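Local coordinates for protein 3-carboxy-cis,cis-muconate cycloisomerase (Pseudomonas putida, PDB 1RE5) that is a cycloisomerase of the largely helical lyase family, assembled from four copies of the chain, at residues A33-A38 / M207-A212; A55-E60 / K83-V88; M110-V115 / E215-T220. All coordinates share one frame; numbering follows the deposited sequence.

Contact 1 of 3, residues A33-A38 / M207-A212; sequences AALARA and MPVAEA
Ala38 and Ala212 meet methyl to methyl; the pair lies where the two segments come closest, consistent with small side chains allowing helix 21-40 and helix 206-217 to approach. Both CB atoms point at the opposing helix, with Ala38 CB 3.6 Å from Ala212 CB. Because neither residue has anything beyond CB, the backbones come near as well: the CA atoms of Ala38 and Ala212 are 5.1 Å apart. The axes of the two six-residue segments approach to 9.1 Å and run 130° apart in direction, between perpendicular and antiparallel, so the helices meet over a small patch and then diverge. Within that patch each methyl also lies beside main-chain atoms of the other helix. Ala38 CB is 3.8 Å from the carbonyl oxygen Val209 O, and Ala212 CB is 4.0 Å from Ala38 O. These are van der Waals contacts, since no hydrogen bond joins the segments.

A looser branched pair flanks the alanines. Val209 holds CG1 anti to its own nitrogen (chi1 175°), which carries that methyl toward Leu35. The CB of Leu35 leaves its helix facing away from helix 206-217, and it is the CD2 branch that returns, ending 4.4 Å from Val209 CG1. The example illustrates how small residues at a helix crossing allow close approach while longer ones fill in beside it.

The crossing joins an early and a later helix of the lyase family region, 169 residues apart in a mostly helical chain. Ala34 and Ala38 further pack on Leu213 of helix 206-217, and Val209 also touches Leu202 and Ala42. On another side of helix 21-40, Ala36 lies on Ile53 and Arg37 forms a salt bridge with Glu54, both on helix 47-56.

Contact 2 of 3, residues A55-E60 / K83-V88; sequences AACQAE and KALGKV
Leu85 is the first residue of 83-88 to reach across, and it spans both residues it meets, Ala56 and Cys57. With CG anti to the backbone nitrogen (chi1 172°), its isobutyl group extends from helix 78-92 and splits its two methyls between them. CD1 lies 3.5 Å from Ala56 CB and also close to the carbonyl, 3.7 Å from Ala56 O. CD2 makes the more distant contact, 4.4 Å from Cys57 SG.

The chain that receives this leucine is turning as it leaves helix 47-56. Cys57 is the centre of an inverse gamma turn, in which Gln58 N makes a weak 3.0 Å hydrogen bond back to Ala56 O. That same oxygen is hydrogen-bonded to the hydroxyl of Tyr62, whose side chain also packs on Leu85 and Val88. Cys57 itself rests on Leu29 and Ala33 of helix 21-40, so the turn lies between that helix and 83-88.

One helical turn further on, Val88 faces the same alanine. Its CG1, likewise anti to the backbone nitrogen, comes to 3.7 Å from Ala56 CB.

Contact 3 of 3, residues M110-V115 / E215-T220; sequences MDTGLV and EQLKLT
Thr112 meets Leu217 and Leu219 through a methyl placed by its first torsion. At chi1 -63° OG1 sits beside the threonine's own nitrogen, and CG2 takes the place anti to that nitrogen, directed at 215-220. Val115 is set alike: chi1 of 172° puts CG1 anti to its nitrogen and in line for Leu219. On the other segment Leu217 and Leu219 both point toward helix 106-142.

Thr112 CG2 therefore lies 3.7 Å from Leu217 CD1 and 4.1 Å from Leu219 CD1, in touch with one branch of each leucine. The second branch of Leu219 has a separate partner, CD2 being 4.0 Å from Val115 CG1. Leu219 thus bridges two residues one helical turn apart, and the side chains cross obliquely in all three pairs.

Threonine shows here how one residue can serve two environments. While its methyl packs among leucines, OG1 is hydrogen-bonded to Asp108 O and to Gln191 N.

The chain changes course between the two leucines, and both still face the same helix. Lys218, with positive phi, is the first residue to leave helical geometry, in a Schellman motif that closes helix 206-217.

Arg119, further along helix 106-142, donates through NH2 to Leu217 O and Lys218 O, tying the turn to that helix. Both leucines also pack on Leu116, Thr112 reaches Phe31 of helix 21-40, and the backbone of Thr220 bonds with Leu188 and Leu190.

Contacts 1 and 3 share helix 206-217, which meets helix 21-40 in the first and helix 106-142 in the second; their centres are about 11 Å apart. They touch directly, Ala34 CB lying 3.6 Å from Leu217 CD2. Contact 2 stands about 19 Å, centre to centre, from each of the others. It joins contact 1 where Ala33 N lies 3.6 Å from Cys57 SG, but its nearest atoms remain about 10 Å from those of contact 3. Helix 21-40 thus connects all three contacts, on one side of the chain's centre. The pockets holding 2,3-dihydroxy-1,4-dithiobutane, built from residues between Thr296 and Ala307, draw on none of these segments.

Contact 1 of 3, residues A33-A38 / M207-A212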
loop_
_atom_site.group_PDB
_atom_site.type_symbol
_atom_site.label_atom_id
_atom_site.label_comp_id
_atom_site.label_asym_id
_atom_site.label_seq_id
_atom_site.Cartn_x
_atom_site.Cartn_y
_atom_site.Cartn_z
ATOM N N ALA D 33 30.308 -14.949 -17.399
ATOM C CA ALA D 33 31.157 -14.942 -18.579
ATOM C C ALA D 33 31.932 -13.634 -18.602
ATOM O O ALA D 33 33.156 -13.631 -18.697
ATOM C CB ALA D 33 30.315 -15.075 -19.830
ATOM N N ALA D 34 31.221 -12.519 -18.500
ATOM C CA ALA D 34 31.875 -11.218 -18.506
ATOM C C ALA D 34 32.956 -11.110 -17.414
ATOM O O ALA D 34 33.986 -10.462 -17.619
ATOM C CB ALA D 34 30.833 -10.124 -18.324
ATOM N N LEU D 35 32.715 -11.745 -16.263
ATOM C CA LEU D 35 33.649 -11.716 -15.124
ATOM C C LEU D 35 34.978 -12.355 -15.516
ATOM O O LEU D 35 36.041 -11.752 -15.360
ATOM C CB LEU D 35 33.076 -12.490 -13.924
ATOM C CG LEU D 35 33.292 -11.960 -12.491
ATOM C CD1 LEU D 35 33.398 -13.138 -11.555
ATOM C CD2 LEU D 35 34.543 -11.123 -12.369
ATOM N N ALA D 36 34.906 -13.588 -16.013
ATOM C CA ALA D 36 36.089 -14.327 -16.441
ATOM C C ALA D 36 36.887 -13.498 -17.458
ATOM O O ALA D 36 38.106 -13.326 -17.343
ATOM C CB ALA D 36 35.665 -15.659 -17.055
ATOM N N ARG D 37 36.172 -12.980 -18.449
ATOM C CA ARG D 37 36.755 -12.166 -19.500
ATOM C C ARG D 37 37.519 -10.976 -18.905
ATOM O O ARG D 37 38.672 -10.715 -19.261
ATOM C CB ARG D 37 35.633 -11.666 -20.407
ATOM C CG ARG D 37 35.980 -11.522 -21.869
ATOM C CD ARG D 37 34.730 -11.109 -22.636
ATOM N NE ARG D 37 33.640 -12.065 -22.442
ATOM C CZ ARG D 37 32.346 -11.737 -22.377
ATOM N NH1 ARG D 37 31.964 -10.466 -22.486
ATOM N NH2 ARG D 37 31.426 -12.684 -22.206
ATOM N N ALA D 38 36.880 -10.263 -17.984
ATOM C CA ALA D 38 37.495 -9.083 -17.385
ATOM C C ALA D 38 38.673 -9.404 -16.490
ATOM O O ALA D 38 39.630 -8.637 -16.419
ATOM C CB ALA D 38 36.451 -8.280 -16.600
ATOM N N MET D 207 39.895 -2.493 -8.830
ATOM C CA MET D 207 39.411 -1.482 -9.771
ATOM C C MET D 207 39.628 -1.863 -11.232
ATOM O O MET D 207 38.754 -1.642 -12.078
ATOM C CB MET D 207 40.063 -0.130 -9.488
ATOM C CG MET D 207 39.567 0.509 -8.210
ATOM S SD MET D 207 37.767 0.599 -8.193
ATOM C CE MET D 207 37.516 1.981 -9.306
ATOM N N PRO D 208 40.802 -2.429 -11.554
ATOM C CA PRO D 208 41.029 -2.805 -12.951
ATOM C C PRO D 208 39.989 -3.819 -13.404
ATOM O O PRO D 208 39.414 -3.688 -14.478
ATOM C CB PRO D 208 42.441 -3.383 -12.927
ATOM C CG PRO D 208 43.100 -2.572 -11.854
ATOM C CD PRO D 208 42.043 -2.555 -10.769
ATOM N N VAL D 209 39.738 -4.822 -12.573
ATOM C CA VAL D 209 38.762 -5.843 -12.925
ATOM C C VAL D 209 37.375 -5.217 -13.017
ATOM O O VAL D 209 36.603 -5.521 -13.931
ATOM C CB VAL D 209 38.749 -6.986 -11.881
ATOM C CG1 VAL D 209 37.634 -7.972 -12.191
ATOM C CG2 VAL D 209 40.089 -7.711 -11.892
ATOM N N ALA D 210 37.078 -4.331 -12.066
ATOM C CA ALA D 210 35.795 -3.634 -12.008
ATOM C C ALA D 210 35.486 -2.867 -13.297
ATOM O O ALA D 210 34.429 -3.050 -13.911
ATOM C CB ALA D 210 35.784 -2.679 -10.820
ATOM N N GLU D 211 36.418 -2.014 -13.708
ATOM C CA GLU D 211 36.232 -1.219 -14.915
ATOM C C GLU D 211 36.126 -2.099 -16.152
ATOM O O GLU D 211 35.271 -1.877 -17.012
ATOM C CB GLU D 211 37.370 -0.212 -15.040
ATOM C CG GLU D 211 37.585 0.512 -13.721
ATOM C CD GLU D 211 38.207 1.878 -13.874
ATOM O OE1 GLU D 211 39.281 1.972 -14.513
ATOM O OE2 GLU D 211 37.621 2.856 -13.343
ATOM N N ALA D 212 36.980 -3.113 -16.230
ATOM C CA ALA D 212 36.945 -4.031 -17.356
ATOM C C ALA D 212 35.565 -4.679 -17.418
ATOM O O ALA D 212 34.953 -4.761 -18.484
ATOM C CB ALA D 212 38.009 -5.100 -17.191
#

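Contact 2 of 3, residues A55-E60 / K83-V88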
loop_
_atom_site.group_PDB
_atom_site.type_symbol
_atom_site.label_atom_id
_atom_site.label_comp_id
_atom_site.label_asym_id
_atom_site.label_seq_id
_atom_site.Cartn_x
_atom_site.Cartn_y
_atom_site.Cartn_z
ATOM N N ALA D 55 31.360 -20.932 -22.885
ATOM C CA ALA D 55 30.666 -22.039 -23.534
ATOM C C ALA D 55 29.561 -22.596 -22.651
ATOM O O ALA D 55 28.579 -23.146 -23.144
ATOM C CB ALA D 55 31.659 -23.142 -23.869
ATOM N N ALA D 56 29.727 -22.458 -21.341
ATOM C CA ALA D 56 28.744 -22.967 -20.394
ATOM C C ALA D 56 27.752 -21.900 -19.915
ATOM O O ALA D 56 26.796 -22.210 -19.207
ATOM C CB ALA D 56 29.460 -23.591 -19.205
ATOM N N CYS D 57 27.975 -20.646 -20.300
ATOM C CA CYS D 57 27.086 -19.561 -19.895
ATOM C C CYS D 57 25.886 -19.382 -20.832
ATOM O O CYS D 57 25.664 -18.306 -21.393
ATOM C CB CYS D 57 27.875 -18.251 -19.780
ATOM S SG CYS D 57 28.958 -18.183 -18.320
ATOM N N GLN D 58 25.122 -20.458 -20.993
ATOM C CA GLN D 58 23.928 -20.463 -21.821
ATOM C C GLN D 58 22.800 -21.074 -20.964
ATOM O O GLN D 58 22.895 -22.216 -20.511
ATOM C CB GLN D 58 24.174 -21.286 -23.091
ATOM N N ALA D 59 21.743 -20.297 -20.729
ATOM C CA ALA D 59 20.611 -20.736 -19.905
ATOM C C ALA D 59 20.047 -22.098 -20.273
ATOM O O ALA D 59 19.676 -22.882 -19.401
ATOM C CB ALA D 59 19.492 -19.694 -19.955
ATOM N N GLU D 60 19.978 -22.374 -21.565
ATOM C CA GLU D 60 19.439 -23.631 -22.073
ATOM C C GLU D 60 20.069 -24.874 -21.440
ATOM O O GLU D 60 19.404 -25.897 -21.251
ATOM C CB GLU D 60 19.637 -23.694 -23.590
ATOM C CG GLU D 60 19.066 -22.498 -24.374
ATOM C CD GLU D 60 19.701 -21.147 -23.997
ATOM O OE1 GLU D 60 20.952 -21.063 -23.949
ATOM O OE2 GLU D 60 18.948 -20.165 -23.762
ATOM N N LYS D 83 27.293 -23.272 -8.755
ATOM C CA LYS D 83 27.689 -24.659 -8.543
ATOM C C LYS D 83 27.381 -25.485 -9.798
ATOM O O LYS D 83 28.216 -26.252 -10.268
ATOM C CB LYS D 83 26.944 -25.250 -7.345
ATOM C CG LYS D 83 27.346 -26.673 -7.002
ATOM C CD LYS D 83 26.582 -27.173 -5.775
ATOM C CE LYS D 83 27.062 -28.548 -5.308
ATOM N NZ LYS D 83 28.496 -28.520 -4.887
ATOM N N ALA D 84 26.182 -25.318 -10.342
ATOM C CA ALA D 84 25.786 -26.054 -11.532
ATOM C C ALA D 84 26.669 -25.666 -12.712
ATOM O O ALA D 84 26.988 -26.499 -13.563
ATOM C CB ALA D 84 24.314 -25.779 -11.861
ATOM N N LEU D 85 27.053 -24.395 -12.770
ATOM C CA LEU D 85 27.905 -23.925 -13.854
ATOM C C LEU D 85 29.254 -24.638 -13.740
ATOM O O LEU D 85 29.795 -25.136 -14.729
ATOM C CB LEU D 85 28.101 -22.407 -13.757
ATOM C CG LEU D 85 29.127 -21.757 -14.693
ATOM C CD1 LEU D 85 28.807 -22.069 -16.145
ATOM C CD2 LEU D 85 29.125 -20.255 -14.466
ATOM N N GLY D 86 29.785 -24.691 -12.520
ATOM C CA GLY D 86 31.060 -25.347 -12.297
ATOM C C GLY D 86 31.054 -26.805 -12.732
ATOM O O GLY D 86 32.015 -27.264 -13.357
ATOM N N LYS D 87 29.978 -27.526 -12.414
ATOM C CA LYS D 87 29.862 -28.938 -12.776
ATOM C C LYS D 87 29.744 -29.153 -14.288
ATOM O O LYS D 87 29.951 -30.264 -14.780
ATOM C CB LYS D 87 28.671 -29.570 -12.059
ATOM N N VAL D 88 29.417 -28.094 -15.024
ATOM C CA VAL D 88 29.289 -28.191 -16.477
ATOM C C VAL D 88 30.645 -27.920 -17.112
ATOM O O VAL D 88 31.018 -28.536 -18.113
ATOM C CB VAL D 88 28.250 -27.172 -17.034
ATOM C CG1 VAL D 88 28.372 -27.065 -18.554
ATOM C CG2 VAL D 88 26.837 -27.616 -16.673
#

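Contact 3 of 3, residues M110-V115 / E215-T220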
loop_
_atom_site.group_PDB
_atom_site.type_symbol
_atom_site.label_atom_id
_atom_site.label_comp_id
_atom_site.label_asym_id
_atom_site.label_seq_id
_atom_site.Cartn_x
_atom_site.Cartn_y
_atom_site.Cartn_z
ATOM N N MET D 110 23.439 -11.647 -9.010
ATOM C CA MET D 110 22.003 -11.425 -9.017
ATOM C C MET D 110 21.580 -9.990 -9.392
ATOM O O MET D 110 20.748 -9.792 -10.286
ATOM C CB MET D 110 21.452 -11.781 -7.655
ATOM C CG MET D 110 21.659 -13.219 -7.299
ATOM S SD MET D 110 20.679 -13.602 -5.851
ATOM C CE MET D 110 21.996 -13.887 -4.658
ATOM N N ASP D 111 22.135 -8.988 -8.716
ATOM C CA ASP D 111 21.773 -7.613 -9.028
ATOM C C ASP D 111 22.207 -7.221 -10.438
ATOM O O ASP D 111 21.456 -6.574 -11.172
ATOM C CB ASP D 111 22.388 -6.632 -8.018
ATOM C CG ASP D 111 21.575 -6.505 -6.732
ATOM O OD1 ASP D 111 20.488 -7.122 -6.620
ATOM O OD2 ASP D 111 22.036 -5.769 -5.827
ATOM N N THR D 112 23.420 -7.596 -10.825
ATOM C CA THR D 112 23.879 -7.233 -12.155
ATOM C C THR D 112 23.038 -7.933 -13.202
ATOM O O THR D 112 22.674 -7.329 -14.213
ATOM C CB THR D 112 25.352 -7.584 -12.368
ATOM O OG1 THR D 112 26.161 -6.821 -11.452
ATOM C CG2 THR D 112 25.762 -7.261 -13.812
ATOM N N GLY D 113 22.715 -9.201 -12.956
ATOM C CA GLY D 113 21.892 -9.942 -13.893
ATOM C C GLY D 113 20.557 -9.233 -14.062
ATOM O O GLY D 113 20.033 -9.113 -15.176
ATOM N N LEU D 114 20.016 -8.751 -12.942
ATOM C CA LEU D 114 18.738 -8.029 -12.915
ATOM C C LEU D 114 18.877 -6.754 -13.743
ATOM O O LEU D 114 18.044 -6.471 -14.612
ATOM C CB LEU D 114 18.364 -7.644 -11.468
ATOM C CG LEU D 114 16.911 -7.337 -11.048
ATOM C CD1 LEU D 114 16.946 -6.322 -9.908
ATOM C CD2 LEU D 114 16.092 -6.782 -12.196
ATOM N N VAL D 115 19.931 -5.987 -13.473
ATOM C CA VAL D 115 20.147 -4.752 -14.209
ATOM C C VAL D 115 20.172 -5.029 -15.697
ATOM O O VAL D 115 19.666 -4.235 -16.490
ATOM C CB VAL D 115 21.452 -4.049 -13.796
ATOM C CG1 VAL D 115 21.731 -2.884 -14.732
ATOM C CG2 VAL D 115 21.331 -3.533 -12.361
ATOM N N GLU D 215 32.705 -2.219 -18.574
ATOM C CA GLU D 215 32.855 -2.021 -20.008
ATOM C C GLU D 215 32.384 -3.243 -20.806
ATOM O O GLU D 215 31.744 -3.116 -21.852
ATOM C CB GLU D 215 34.315 -1.729 -20.301
ATOM C CG GLU D 215 34.624 -1.495 -21.747
ATOM C CD GLU D 215 36.111 -1.362 -21.964
ATOM O OE1 GLU D 215 36.841 -2.353 -21.690
ATOM O OE2 GLU D 215 36.548 -0.268 -22.395
ATOM N N GLN D 216 32.708 -4.426 -20.301
ATOM C CA GLN D 216 32.311 -5.680 -20.936
ATOM C C GLN D 216 30.804 -5.790 -21.093
ATOM O O GLN D 216 30.304 -6.237 -22.126
ATOM C CB GLN D 216 32.797 -6.867 -20.100
ATOM C CG GLN D 216 34.244 -7.227 -20.340
ATOM C CD GLN D 216 34.454 -7.817 -21.714
ATOM O OE1 GLN D 216 35.530 -7.693 -22.298
ATOM N NE2 GLN D 216 33.424 -8.474 -22.237
ATOM N N LEU D 217 30.089 -5.395 -20.044
ATOM C CA LEU D 217 28.635 -5.462 -20.023
ATOM C C LEU D 217 27.983 -4.179 -20.513
ATOM O O LEU D 217 26.768 -4.083 -20.577
ATOM C CB LEU D 217 28.166 -5.766 -18.600
ATOM C CG LEU D 217 28.560 -7.137 -18.046
ATOM C CD1 LEU D 217 28.317 -7.171 -16.550
ATOM C CD2 LEU D 217 27.770 -8.239 -18.768
ATOM N N LYS D 218 28.792 -3.191 -20.861
ATOM C CA LYS D 218 28.251 -1.929 -21.325
ATOM C C LYS D 218 27.402 -1.278 -20.235
ATOM O O LYS D 218 26.317 -0.744 -20.494
ATOM C CB LYS D 218 27.412 -2.144 -22.582
ATOM C CG LYS D 218 28.231 -2.487 -23.815
ATOM C CD LYS D 218 27.347 -2.496 -25.061
ATOM C CE LYS D 218 28.135 -2.785 -26.334
ATOM N NZ LYS D 218 27.213 -2.796 -27.519
ATOM N N LEU D 219 27.908 -1.340 -19.009
ATOM C CA LEU D 219 27.240 -0.739 -17.870
ATOM C C LEU D 219 28.200 0.247 -17.234
ATOM O O LEU D 219 29.416 0.084 -17.324
ATOM C CB LEU D 219 26.884 -1.793 -16.824
ATOM C CG LEU D 219 25.855 -2.854 -17.178
ATOM C CD1 LEU D 219 25.691 -3.789 -15.986
ATOM C CD2 LEU D 219 24.532 -2.190 -17.541
ATOM N N THR D 220 27.661 1.265 -16.583
ATOM C CA THR D 220 28.503 2.233 -15.916
ATOM C C THR D 220 28.987 1.639 -14.589
ATOM O O THR D 220 28.367 0.730 -14.032
ATOM C CB THR D 220 27.719 3.511 -15.621
ATOM O OG1 THR D 220 27.194 4.021 -16.844
ATOM C CG2 THR D 220 28.621 4.575 -14.987
#